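Taurine:2-oxoglutarate aminotransferase (Bifidobacterium kashiwanohense PV20-2, PDB 6JIX) probably transfers the amino group of taurine to 2-oxoglutarate with the help of pyridoxal 5'-phosphate, as a class-III aminotransferase. Local coordinates at residues 328-331 with 332-336. Numbering follows the deposited sequence.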
loop_
_atom_site.group_PDB
_atom_site.type_symbol
_atom_site.label_atom_id
_atom_site.label_comp_id
_atom_site.label_asym_id
_atom_site.label_seq_id
_atom_site.Cartn_x
_atom_site.Cartn_y
_atom_site.Cartn_z
ATOM N N VAL A 328 16.520 10.764 -5.455
ATOM C CA VAL A 328 16.334 12.211 -5.526
ATOM C C VAL A 328 17.674 12.908 -5.728
ATOM O O VAL A 328 17.783 13.835 -6.541
ATOM C CB VAL A 328 15.599 12.730 -4.278
ATOM C CG1 VAL A 328 15.583 14.245 -4.270
ATOM C CG2 VAL A 328 14.171 12.138 -4.208
ATOM N N ASN A 329 18.722 12.449 -5.019
ATOM C CA ASN A 329 20.059 13.023 -5.186
ATOM C C ASN A 329 20.536 12.890 -6.626
ATOM O O ASN A 329 21.168 13.804 -7.161
ATOM C CB ASN A 329 21.061 12.353 -4.242
ATOM C CG ASN A 329 21.136 13.031 -2.874
ATOM O OD1 ASN A 329 20.829 14.220 -2.734
ATOM N ND2 ASN A 329 21.536 12.264 -1.852
ATOM N N TYR A 330 20.217 11.776 -7.281
ATOM C CA TYR A 330 20.555 11.632 -8.689
ATOM C C TYR A 330 19.826 12.662 -9.552
ATOM O O TYR A 330 20.445 13.324 -10.400
ATOM C CB TYR A 330 20.233 10.223 -9.171
ATOM C CG TYR A 330 20.851 9.941 -10.523
ATOM C CD1 TYR A 330 20.249 10.379 -11.699
ATOM C CD2 TYR A 330 22.053 9.257 -10.617
ATOM C CE1 TYR A 330 20.830 10.115 -12.932
ATOM C CE2 TYR A 330 22.627 8.986 -11.825
ATOM C CZ TYR A 330 22.032 9.414 -12.984
ATOM O OH TYR A 330 22.657 9.125 -14.189
ATOM N N TYR A 331 18.504 12.789 -9.380
ATOM C CA TYR A 331 17.755 13.752 -10.187
ATOM C C TYR A 331 18.445 15.098 -10.132
ATOM O O TYR A 331 18.654 15.748 -11.163
ATOM C CB TYR A 331 16.300 13.902 -9.703
ATOM C CG TYR A 331 15.382 12.725 -9.947
ATOM C CD1 TYR A 331 15.257 12.161 -11.211
ATOM C CD2 TYR A 331 14.630 12.181 -8.901
ATOM C CE1 TYR A 331 14.421 11.094 -11.422
ATOM C CE2 TYR A 331 13.793 11.115 -9.102
ATOM C CZ TYR A 331 13.687 10.573 -10.361
ATOM O OH TYR A 331 12.840 9.500 -10.568
ATOM N N LEU A 332 18.829 15.512 -8.923
ATOM C CA LEU A 332 19.409 16.832 -8.725
ATOM C C LEU A 332 20.836 16.890 -9.261
ATOM O O LEU A 332 21.151 17.716 -10.131
ATOM C CB LEU A 332 19.360 17.197 -7.242
ATOM C CG LEU A 332 17.965 17.286 -6.602
ATOM C CD1 LEU A 332 18.031 17.668 -5.119
ATOM C CD2 LEU A 332 17.077 18.263 -7.375
ATOM N N GLU A 333 21.712 15.997 -8.769
ATOM C CA GLU A 333 23.132 16.090 -9.099
ATOM C C GLU A 333 23.378 15.963 -10.598
ATOM O O GLU A 333 24.272 16.631 -11.132
ATOM C CB GLU A 333 23.922 15.023 -8.339
ATOM C CG GLU A 333 24.224 15.409 -6.896
ATOM C CD GLU A 333 24.467 14.212 -5.976
ATOM O OE1 GLU A 333 25.110 13.219 -6.401
ATOM O OE2 GLU A 333 24.021 14.276 -4.809
ATOM N N HIS A 334 22.579 15.153 -11.301
ATOM C CA HIS A 334 22.763 14.917 -12.730
ATOM C C HIS A 334 21.842 15.770 -13.575
ATOM O O HIS A 334 21.642 15.467 -14.757
ATOM C CB HIS A 334 22.557 13.442 -13.068
ATOM C CG HIS A 334 23.685 12.568 -12.627
ATOM N ND1 HIS A 334 24.497 11.900 -13.515
ATOM C CD2 HIS A 334 24.148 12.267 -11.391
ATOM C CE1 HIS A 334 25.405 11.212 -12.846
ATOM N NE2 HIS A 334 25.216 11.418 -11.555
ATOM N N ASP A 335 21.261 16.805 -12.973
ATOM C CA ASP A 335 20.341 17.731 -13.621
ATOM C C ASP A 335 19.454 17.000 -14.628
ATOM O O ASP A 335 19.518 17.211 -15.842
ATOM C CB ASP A 335 21.080 18.906 -14.263
ATOM C CG ASP A 335 20.198 20.165 -14.331
ATOM O OD1 ASP A 335 18.932 20.030 -14.320
ATOM O OD2 ASP A 335 20.767 21.284 -14.383
ATOM N N VAL A 336 18.635 16.095 -14.088
ATOM C CA VAL A 336 17.803 15.263 -14.945
ATOM C C VAL A 336 16.673 16.082 -15.553
ATOM O O VAL A 336 16.269 15.833 -16.695
ATOM C CB VAL A 336 17.303 14.030 -14.163
ATOM C CG1 VAL A 336 16.206 13.317 -14.928
ATOM C CG2 VAL A 336 18.457 13.073 -13.938
#
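Tyr-330 and His-334, one helical turn apart, lay their rings face to face at the C-terminal end of helix 318-333. The ring centroids are 3.9 Å apart and the planes only 9° from parallel. The overlap is slightly displaced: CE2 of Tyr-330 lies over the centre of the imidazole, whereas CG of His-334 sits nearer the rim of the phenol ring. His-334 CB extends the stack as a CH-pi contact over the same ring, 4.1 Å from the Tyr-330 centroid. What brings the phenol under the imidazole is the first torsion of Tyr-330, which sets CG anti to the backbone N (chi1 -167°); although CB points away from 332-336, the ring thus comes back alongside His-334. At the edge of that ring, close to its plane, Val-336 CG2 packs 3.9 Å from Tyr-330 CE1, so face and rim meet different partners. With an alanine here the imidazole would probably lose its stacking surface and be freer to turn, and Val-336 CG2 would lose its aromatic neighbour.

The backbone beneath closes in a Schellman motif. His-334 N still bonds to Tyr-330 O at 3.0 Å, but the chain then turns back through Asp-335, whose positive phi lets Val-336 N reach Tyr-331 O at 2.9 Å and Asp-335 N reach Leu-332 O. Val-336 thereby folds back onto the helix, its CG1 meeting the edge of the Tyr-331 ring 4.0 Å from CD1. The hydroxyl of the buried Tyr-331 hydrogen-bonds to Gly-282 O, the residue after Lys-281, which binds pyridoxal 5'-phosphate; the Tyr-331 and Lys-281 side chains are about 8 Å apart. Val-328 and Leu-332 pack against helix 89-102, while Asp-335, through OD1 to Ala-338 N, caps helix 336-357, making this turn the joint between helices 318-333 and 336-357.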